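Local coordinates for activator of 2-hydroxyisocaproyl-CoA dehydratase (Clostridium difficile, PDB 4EHU), which hydrolyses ATP to drive transfer of one electron from its [4Fe-4S] cluster to (R)-2-hydroxyisocaproyl-CoA dehydratase in the reductive branch of leucine fermentation, at residues 30-35 with 39-44; 2-7 with 45-50; 199-204 with 228-233. All blocks are in the same frame, centred on the assembly; numbering follows the deposited sequence.

Contact 1: 30-35 with 39-44; sequences ISSGTG and PSRVLE
Ile30 lays its two branches against Arg41 and Val42 where the actin-fold sheet hands over to its first helix: strand 23-30 ends, the glycine-containing loop follows, and helix 38-50 runs back past the strand end. The isoleucine and the arginine side chains cross at about a right angle. CG2 of Ile30 sits over the centre of one guanidinium face, its closest approach being 3.6 Å to Arg41 CZ. The arginine chain bends at chi3 (54°), which brings the flat group back across the methyl. On the other branch, Ile30 and Val42 slide past each other in opposite directions, with Ile30 CG1 3.5 Å from Val42 CG2. The chi1 of Ile30 (-56°) places CG1 anti to its carbonyl carbon and CG2 anti to the backbone N, which parts the branches between valine and arginine. Val42 also packs on Leu6 and Ser13 of the neighbouring strands. Farther along the loop, Gly33 O lies 4.1 Å from Pro39 CD in the first helical turn, and Ser32 O accepts a hydrogen bond from the ATP-binding Ser13. Ser32 OG lies oblique to the guanidinium, and a water joins them, 2.8 Å from Ser32 OG and weakly bonded to Arg41 NH2 at 2.9 Å.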
loop_
_atom_site.group_PDB
_atom_site.type_symbol
_atom_site.label_atom_id
_atom_site.label_comp_id
_atom_site.label_asym_id
_atom_site.label_seq_id
_atom_site.Cartn_x
_atom_site.Cartn_y
_atom_site.Cartn_z
ATOM N N ILE A 30 17.978 -12.738 -12.956
ATOM C CA ILE A 30 17.130 -12.191 -14.007
ATOM C C ILE A 30 15.951 -11.509 -13.333
ATOM O O ILE A 30 15.314 -12.099 -12.465
ATOM C CB ILE A 30 16.617 -13.296 -14.950
ATOM C CG1 ILE A 30 17.790 -14.082 -15.540
ATOM C CG2 ILE A 30 15.762 -12.693 -16.047
ATOM C CD1 ILE A 30 18.570 -13.327 -16.584
ATOM N N SER A 31 15.654 -10.274 -13.725
ATOM C CA SER A 31 14.642 -9.470 -13.043
ATOM C C SER A 31 13.230 -9.809 -13.499
ATOM O O SER A 31 12.395 -8.919 -13.669
ATOM C CB SER A 31 14.900 -7.980 -13.259
ATOM O OG SER A 31 16.169 -7.608 -12.761
ATOM N N SER A 32 12.988 -11.099 -13.708
ATOM C CA SER A 32 11.649 -11.639 -13.890
ATOM C C SER A 32 11.480 -12.786 -12.895
ATOM O O SER A 32 12.292 -13.711 -12.868
ATOM C CB SER A 32 11.455 -12.169 -15.317
ATOM O OG SER A 32 11.713 -11.163 -16.276
ATOM N N GLY A 33 10.431 -12.731 -12.086
ATOM C CA GLY A 33 10.272 -13.673 -10.996
ATOM C C GLY A 33 9.224 -14.734 -11.263
ATOM O O GLY A 33 9.091 -15.244 -12.370
ATOM N N THR A 34 8.471 -15.058 -10.226
ATOM C CA THR A 34 7.491 -16.128 -10.307
ATOM C C THR A 34 6.491 -15.864 -11.437
ATOM O O THR A 34 6.106 -14.721 -11.687
ATOM C CB THR A 34 6.736 -16.252 -8.979
ATOM O OG1 THR A 34 5.769 -17.307 -9.075
ATOM C CG2 THR A 34 6.038 -14.939 -8.642
ATOM N N GLY A 35 6.074 -16.919 -12.125
ATOM C CA GLY A 35 5.064 -16.786 -13.158
ATOM C C GLY A 35 5.620 -16.348 -14.498
ATOM O O GLY A 35 4.883 -16.265 -15.479
ATOM N N PRO A 39 13.041 -18.028 -14.445
ATOM C CA PRO A 39 13.758 -19.248 -14.048
ATOM C C PRO A 39 14.459 -19.978 -15.195
ATOM O O PRO A 39 15.607 -20.395 -15.046
ATOM C CB PRO A 39 12.647 -20.123 -13.466
ATOM C CG PRO A 39 11.662 -19.140 -12.929
ATOM C CD PRO A 39 11.667 -18.010 -13.917
ATOM N N SER A 40 13.781 -20.144 -16.326
ATOM C CA SER A 40 14.407 -20.815 -17.457
ATOM C C SER A 40 15.584 -19.987 -17.971
ATOM O O SER A 40 16.615 -20.537 -18.351
ATOM C CB SER A 40 13.392 -21.093 -18.575
ATOM O OG SER A 40 12.837 -19.899 -19.092
ATOM N N ARG A 41 15.438 -18.665 -17.958
ATOM C CA ARG A 41 16.494 -17.776 -18.413
ATOM C C ARG A 41 17.703 -17.825 -17.481
ATOM O O ARG A 41 18.847 -17.750 -17.927
ATOM C CB ARG A 41 15.958 -16.352 -18.521
ATOM C CG ARG A 41 14.788 -16.219 -19.485
ATOM C CD ARG A 41 14.175 -14.835 -19.421
ATOM N NE ARG A 41 15.178 -13.797 -19.632
ATOM C CZ ARG A 41 14.951 -12.495 -19.499
ATOM N NH1 ARG A 41 15.931 -11.627 -19.711
ATOM N NH2 ARG A 41 13.745 -12.060 -19.155
ATOM N N VAL A 42 17.447 -17.953 -16.183
ATOM C CA VAL A 42 18.517 -18.088 -15.206
ATOM C C VAL A 42 19.326 -19.343 -15.525
ATOM O O VAL A 42 20.553 -19.318 -15.572
ATOM C CB VAL A 42 17.943 -18.174 -13.773
ATOM C CG1 VAL A 42 18.992 -18.637 -12.790
ATOM C CG2 VAL A 42 17.374 -16.829 -13.351
ATOM N N LEU A 43 18.622 -20.437 -15.764
ATOM C CA LEU A 43 19.257 -21.711 -16.063
ATOM C C LEU A 43 20.117 -21.635 -17.315
ATOM O O LEU A 43 21.248 -22.118 -17.324
ATOM C CB LEU A 43 18.192 -22.787 -16.238
ATOM C CG LEU A 43 17.519 -23.241 -14.944
ATOM C CD1 LEU A 43 16.340 -24.152 -15.253
ATOM C CD2 LEU A 43 18.535 -23.946 -14.067
ATOM N N GLU A 44 19.579 -21.039 -18.373
ATOM C CA GLU A 44 20.323 -20.880 -19.617
ATOM C C GLU A 44 21.658 -20.196 -19.362
ATOM O O GLU A 44 22.676 -20.585 -19.923
ATOM C CB GLU A 44 19.528 -20.052 -20.623
ATOM C CG GLU A 44 18.280 -20.729 -21.136
ATOM C CD GLU A 44 17.408 -19.788 -21.940
ATOM O OE1 GLU A 44 17.920 -18.744 -22.398
ATOM O OE2 GLU A 44 16.208 -20.087 -22.108
HETATM O O HOH W 1 13.946 -9.783 -17.334
#

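Contact 2: 2-7 with 45-50; sequences YTMGLD and KLYGKT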
loop_
_atom_site.group_PDB
_atom_site.type_symbol
_atom_site.label_atom_id
_atom_site.label_comp_id
_atom_site.label_asym_id
_atom_site.label_seq_id
_atom_site.Cartn_x
_atom_site.Cartn_y
_atom_site.Cartn_z
ATOM N N TYR A 2 28.885 -30.797 -8.623
ATOM C CA TYR A 2 28.208 -29.499 -8.643
ATOM C C TYR A 2 26.812 -29.627 -8.082
ATOM O O TYR A 2 26.134 -30.622 -8.314
ATOM C CB TYR A 2 28.121 -28.959 -10.068
ATOM C CG TYR A 2 29.463 -28.722 -10.705
ATOM C CD1 TYR A 2 30.130 -27.519 -10.524
ATOM C CD2 TYR A 2 30.078 -29.715 -11.477
ATOM C CE1 TYR A 2 31.365 -27.294 -11.104
ATOM C CE2 TYR A 2 31.305 -29.496 -12.055
ATOM C CZ TYR A 2 31.947 -28.285 -11.865
ATOM O OH TYR A 2 33.176 -28.066 -12.440
ATOM N N THR A 3 26.372 -28.615 -7.342
ATOM C CA THR A 3 24.966 -28.508 -6.976
ATOM C C THR A 3 24.440 -27.139 -7.393
ATOM O O THR A 3 25.214 -26.228 -7.661
ATOM C CB THR A 3 24.757 -28.718 -5.476
ATOM O OG1 THR A 3 25.481 -27.720 -4.739
ATOM C CG2 THR A 3 25.219 -30.149 -5.087
ATOM N N MET A 4 23.124 -27.009 -7.464
ATOM C CA MET A 4 22.509 -25.759 -7.903
ATOM C C MET A 4 21.402 -25.328 -6.953
ATOM O O MET A 4 20.638 -26.153 -6.468
ATOM C CB MET A 4 21.918 -25.935 -9.301
ATOM C CG MET A 4 21.326 -24.665 -9.880
ATOM S SD MET A 4 20.798 -24.880 -11.588
ATOM C CE MET A 4 22.341 -24.626 -12.461
ATOM N N GLY A 5 21.340 -24.021 -6.700
ATOM C CA GLY A 5 20.259 -23.401 -5.951
ATOM C C GLY A 5 19.524 -22.400 -6.832
ATOM O O GLY A 5 20.150 -21.635 -7.556
ATOM N N LEU A 6 18.196 -22.434 -6.789
ATOM C CA LEU A 6 17.365 -21.478 -7.511
ATOM C C LEU A 6 16.470 -20.789 -6.500
ATOM O O LEU A 6 15.874 -21.450 -5.661
ATOM C CB LEU A 6 16.502 -22.184 -8.557
ATOM C CG LEU A 6 17.232 -22.788 -9.755
ATOM C CD1 LEU A 6 16.250 -23.568 -10.617
ATOM C CD2 LEU A 6 17.927 -21.704 -10.565
ATOM N N ASP A 7 16.383 -19.467 -6.574
ATOM C CA ASP A 7 15.520 -18.684 -5.694
ATOM C C ASP A 7 14.570 -17.893 -6.589
ATOM O O ASP A 7 14.957 -16.929 -7.232
ATOM C CB ASP A 7 16.380 -17.770 -4.796
ATOM C CG ASP A 7 15.554 -16.772 -3.963
ATOM O OD1 ASP A 7 14.304 -16.758 -4.012
ATOM O OD2 ASP A 7 16.185 -15.980 -3.248
ATOM N N LYS A 45 21.653 -19.172 -18.517
ATOM C CA LYS A 45 22.858 -18.387 -18.288
ATOM C C LYS A 45 23.869 -19.109 -17.405
ATOM O O LYS A 45 25.068 -19.024 -17.646
ATOM C CB LYS A 45 22.507 -17.026 -17.698
ATOM C CG LYS A 45 21.754 -16.143 -18.671
ATOM C CD LYS A 45 22.100 -14.680 -18.482
ATOM C CE LYS A 45 21.529 -13.832 -19.603
ATOM N NZ LYS A 45 22.021 -14.277 -20.936
ATOM N N LEU A 46 23.394 -19.814 -16.385
ATOM C CA LEU A 46 24.289 -20.618 -15.563
ATOM C C LEU A 46 24.988 -21.674 -16.406
ATOM O O LEU A 46 26.193 -21.876 -16.272
ATOM C CB LEU A 46 23.524 -21.292 -14.429
ATOM C CG LEU A 46 22.898 -20.278 -13.472
ATOM C CD1 LEU A 46 21.983 -20.992 -12.498
ATOM C CD2 LEU A 46 23.970 -19.484 -12.740
ATOM N N TYR A 47 24.222 -22.344 -17.264
ATOM C CA TYR A 47 24.746 -23.396 -18.125
ATOM C C TYR A 47 25.693 -22.834 -19.176
ATOM O O TYR A 47 26.711 -23.448 -19.496
ATOM C CB TYR A 47 23.598 -24.140 -18.811
ATOM C CG TYR A 47 22.783 -25.008 -17.876
ATOM C CD1 TYR A 47 23.390 -25.728 -16.854
ATOM C CD2 TYR A 47 21.407 -25.103 -18.014
ATOM C CE1 TYR A 47 22.644 -26.524 -15.999
ATOM C CE2 TYR A 47 20.654 -25.893 -17.163
ATOM C CZ TYR A 47 21.276 -26.600 -16.157
ATOM O OH TYR A 47 20.519 -27.388 -15.316
ATOM N N GLY A 48 25.352 -21.671 -19.717
ATOM C CA GLY A 48 26.183 -21.026 -20.714
ATOM C C GLY A 48 27.528 -20.624 -20.138
ATOM O O GLY A 48 28.573 -20.843 -20.752
ATOM N N LYS A 49 27.499 -20.039 -18.948
ATOM C CA LYS A 49 28.713 -19.582 -18.284
ATOM C C LYS A 49 29.646 -20.742 -17.983
ATOM O O LYS A 49 30.849 -20.663 -18.222
ATOM C CB LYS A 49 28.377 -18.886 -16.965
ATOM C CG LYS A 49 27.593 -17.596 -17.087
ATOM C CD LYS A 49 27.485 -16.928 -15.728
ATOM C CE LYS A 49 26.435 -15.831 -15.707
ATOM N NZ LYS A 49 26.742 -14.826 -14.657
ATOM N N THR A 50 29.082 -21.816 -17.441
ATOM C CA THR A 50 29.878 -22.914 -16.908
ATOM C C THR A 50 30.176 -23.984 -17.952
ATOM O O THR A 50 31.094 -24.783 -17.781
ATOM C CB THR A 50 29.154 -23.597 -15.741
ATOM O OG1 THR A 50 27.947 -24.200 -16.220
ATOM C CG2 THR A 50 28.819 -22.586 -14.641
#
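Met4 reaches from strand 2-8, a central strand of the actin-fold sheet, to Leu46 and Tyr47 on helix 38-50, which packs across one face of that sheet. Its CB points toward the helix, CG stands anti to the backbone N (chi1 -177°) and the next torsion is also extended (174°), which carries SD straight out from the strand. CB and CG serve as a spacer between backbones whose nearest CA atoms, those of Met4 and Leu46, are 9.4 Å apart. SD is the first atom to arrive, 4.2 Å from Leu46 CD1. There the chain bends at chi3 (-83°), and the terminal methyl carries most of the contact: CE lies 3.7 Å from Leu46 CD1 and 4.0 Å from Leu46 CB. Ile17 and Ile57, on the strands flanking 2-8, also touch Met4, adding to an apolar joint between sheet and helix. Near the helix end, Leu46 O accepts from both the N and the OG1 of Thr50, reached from opposite faces of the carbonyl plane. The Met4 methyl approaches the Tyr47 ring obliquely, and the methionine and tyrosine side chains cross at about a right angle. Met4 CE reaches the Tyr47 ring at CE1, 4.0 Å away.

Contact 3: 199-204 with 228-233; sequences SLVKRI and REINTE
Ile230 and Lys202, with Val201 beside them, bury most of the surface where the C-terminal turn of helix 182-204 meets the end of helix 220-230, two helices of the second actin-like domain. Ile230 offers its CG2 methyl to Val201, 4.0 Å from Val201 CG1, and the two side chains cross at about a right angle. With chi1 at 72°, Ile230 CG1 falls between the backbone N and the carbonyl carbon, while CG2 stays beside the N and turns to the valine. Val201 in turn rests on Val107 of strand 105-110, linking the helix pair to the sheet. Lys202, extended beyond CG, runs alongside, its CE 4.2 Å from Ile230 CA, and its ammonium makes a weak hydrogen bond to Glu229 O, 2.9 Å from Lys202 NZ. A water accepts from Lys202 NZ and donates to Glu229 OE1 at 2.7 Å. The other carboxylate oxygen, Glu229 OE2, is gripped side-on by NE and NH2 of Arg228, the NH2 lying 2.9 Å away. Asn231, with positive phi, follows the helix in a Schellman motif. Lys202, through the water, and Lys195 and Arg228, directly, place positive charge round the Glu229 carboxylate, which would probably keep it ionised.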
loop_
_atom_site.group_PDB
_atom_site.type_symbol
_atom_site.label_atom_id
_atom_site.label_comp_id
_atom_site.label_asym_id
_atom_site.label_seq_id
_atom_site.Cartn_x
_atom_site.Cartn_y
_atom_site.Cartn_z
ATOM N N SER A 199 11.364 -0.689 12.120
ATOM C CA SER A 199 10.387 -0.932 13.165
ATOM C C SER A 199 10.299 -2.443 13.435
ATOM O O SER A 199 10.163 -2.870 14.584
ATOM C CB SER A 199 9.020 -0.385 12.763
ATOM O OG SER A 199 8.023 -0.764 13.698
ATOM N N LEU A 200 10.374 -3.244 12.377
ATOM C CA LEU A 200 10.344 -4.702 12.548
ATOM C C LEU A 200 11.588 -5.164 13.290
ATOM O O LEU A 200 11.514 -5.974 14.220
ATOM C CB LEU A 200 10.308 -5.438 11.208
ATOM C CG LEU A 200 9.160 -5.164 10.265
ATOM C CD1 LEU A 200 9.322 -6.088 9.071
ATOM C CD2 LEU A 200 7.827 -5.395 10.975
ATOM N N VAL A 201 12.750 -4.652 12.878
ATOM C CA VAL A 201 13.985 -5.023 13.535
ATOM C C VAL A 201 13.959 -4.684 15.017
ATOM O O VAL A 201 14.375 -5.476 15.853
ATOM C CB VAL A 201 15.187 -4.282 12.881
ATOM C CG1 VAL A 201 16.461 -4.578 13.634
ATOM C CG2 VAL A 201 15.305 -4.698 11.431
ATOM N N LYS A 202 13.495 -3.480 15.352
ATOM C CA LYS A 202 13.438 -3.060 16.745
ATOM C C LYS A 202 12.475 -3.932 17.562
ATOM O O LYS A 202 12.724 -4.239 18.724
ATOM C CB LYS A 202 13.059 -1.581 16.808
ATOM C CG LYS A 202 14.176 -0.690 16.226
ATOM C CD LYS A 202 13.793 0.801 16.231
ATOM C CE LYS A 202 14.924 1.660 15.670
ATOM N NZ LYS A 202 14.635 3.123 15.638
ATOM N N ARG A 203 11.385 -4.348 16.942
ATOM C CA ARG A 203 10.445 -5.260 17.608
ATOM C C ARG A 203 11.102 -6.598 17.959
ATOM O O ARG A 203 10.888 -7.138 19.054
ATOM C CB ARG A 203 9.194 -5.441 16.740
ATOM C CG ARG A 203 8.236 -4.248 16.769
ATOM C CD ARG A 203 7.173 -4.335 15.663
ATOM N NE ARG A 203 6.306 -5.504 15.819
ATOM C CZ ARG A 203 5.513 -5.991 14.866
ATOM N NH1 ARG A 203 4.760 -7.067 15.100
ATOM N NH2 ARG A 203 5.473 -5.410 13.675
ATOM N N ILE A 204 11.907 -7.138 17.048
ATOM C CA ILE A 204 12.574 -8.418 17.279
ATOM C C ILE A 204 13.765 -8.261 18.211
ATOM O O ILE A 204 14.208 -9.227 18.839
ATOM C CB ILE A 204 13.045 -9.037 15.961
ATOM C CG1 ILE A 204 11.883 -9.761 15.288
ATOM C CG2 ILE A 204 14.155 -10.038 16.208
ATOM C CD1 ILE A 204 12.232 -10.390 13.971
ATOM N N ARG A 228 21.451 3.696 10.122
ATOM C CA ARG A 228 21.121 4.886 10.900
ATOM C C ARG A 228 19.902 4.618 11.799
ATOM O O ARG A 228 19.942 4.880 13.010
ATOM C CB ARG A 228 20.843 6.065 9.959
ATOM C CG ARG A 228 20.487 7.376 10.674
ATOM C CD ARG A 228 19.962 8.415 9.687
ATOM N NE ARG A 228 18.633 8.015 9.209
ATOM C CZ ARG A 228 18.233 8.032 7.939
ATOM N NH1 ARG A 228 19.054 8.440 6.981
ATOM N NH2 ARG A 228 17.000 7.612 7.620
ATOM N N GLU A 229 18.840 4.073 11.205
ATOM C CA GLU A 229 17.594 3.921 11.931
ATOM C C GLU A 229 17.714 2.893 13.044
ATOM O O GLU A 229 17.098 3.067 14.101
ATOM C CB GLU A 229 16.444 3.560 10.988
ATOM C CG GLU A 229 16.063 4.669 10.033
ATOM C CD GLU A 229 15.555 5.927 10.731
ATOM O OE1 GLU A 229 14.896 5.811 11.801
ATOM O OE2 GLU A 229 15.801 7.034 10.196
ATOM N N ILE A 230 18.483 1.825 12.828
ATOM C CA ILE A 230 18.642 0.832 13.894
ATOM C C ILE A 230 19.840 1.102 14.770
ATOM O O ILE A 230 20.091 0.368 15.730
ATOM C CB ILE A 230 18.678 -0.624 13.357
ATOM C CG1 ILE A 230 19.992 -0.897 12.619
ATOM C CG2 ILE A 230 17.460 -0.867 12.481
ATOM C CD1 ILE A 230 20.117 -2.405 12.162
ATOM N N ASN A 231 20.581 2.163 14.457
ATOM C CA ASN A 231 21.730 2.566 15.271
ATOM C C ASN A 231 22.722 1.412 15.460
ATOM O O ASN A 231 23.278 1.225 16.539
ATOM C CB ASN A 231 21.252 3.066 16.643
ATOM C CG ASN A 231 22.347 3.798 17.423
ATOM O OD1 ASN A 231 23.245 4.413 16.838
ATOM N ND2 ASN A 231 22.272 3.733 18.748
ATOM N N THR A 232 22.935 0.637 14.400
ATOM C CA THR A 232 23.819 -0.530 14.441
ATOM C C THR A 232 24.499 -0.658 13.088
ATOM O O THR A 232 23.872 -0.353 12.061
ATOM C CB THR A 232 22.994 -1.814 14.708
ATOM O OG1 THR A 232 22.190 -1.623 15.879
ATOM C CG2 THR A 232 23.881 -3.012 14.891
ATOM N N GLU A 233 25.757 -1.098 13.081
ATOM C CA GLU A 233 26.447 -1.415 11.828
ATOM C C GLU A 233 25.722 -2.556 11.132
ATOM O O GLU A 233 25.237 -3.478 11.785
ATOM C CB GLU A 233 27.898 -1.835 12.073
ATOM C CG GLU A 233 28.778 -0.716 12.605
ATOM C CD GLU A 233 30.242 -0.912 12.259
ATOM O OE1 GLU A 233 30.607 -2.019 11.812
ATOM O OE2 GLU A 233 31.025 0.045 12.422
HETATM O O HOH W 2 13.631 3.800 12.990
#

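From the N terminus, strand 2-8 supplies the first half of contact 2, which is completed only after the chain has run through two antiparallel strands, the 30-35 loop and most of helix 38-50. Contact 1 closes within that span, joining the loop to the earlier turns of the same helix. The two are neighbours in space: Leu43 CD2 packs 3.5 Å from Met4 SD, joining helix to strand in the N-terminal domain. Contact 3 follows in series and closes a separate loop in the second domain, pairing helices 182-204 and 220-230. It lies on the opposite side of the chain's centre from the other two, nearest atoms about 17 Å from contact 2 and 20 Å from contact 1.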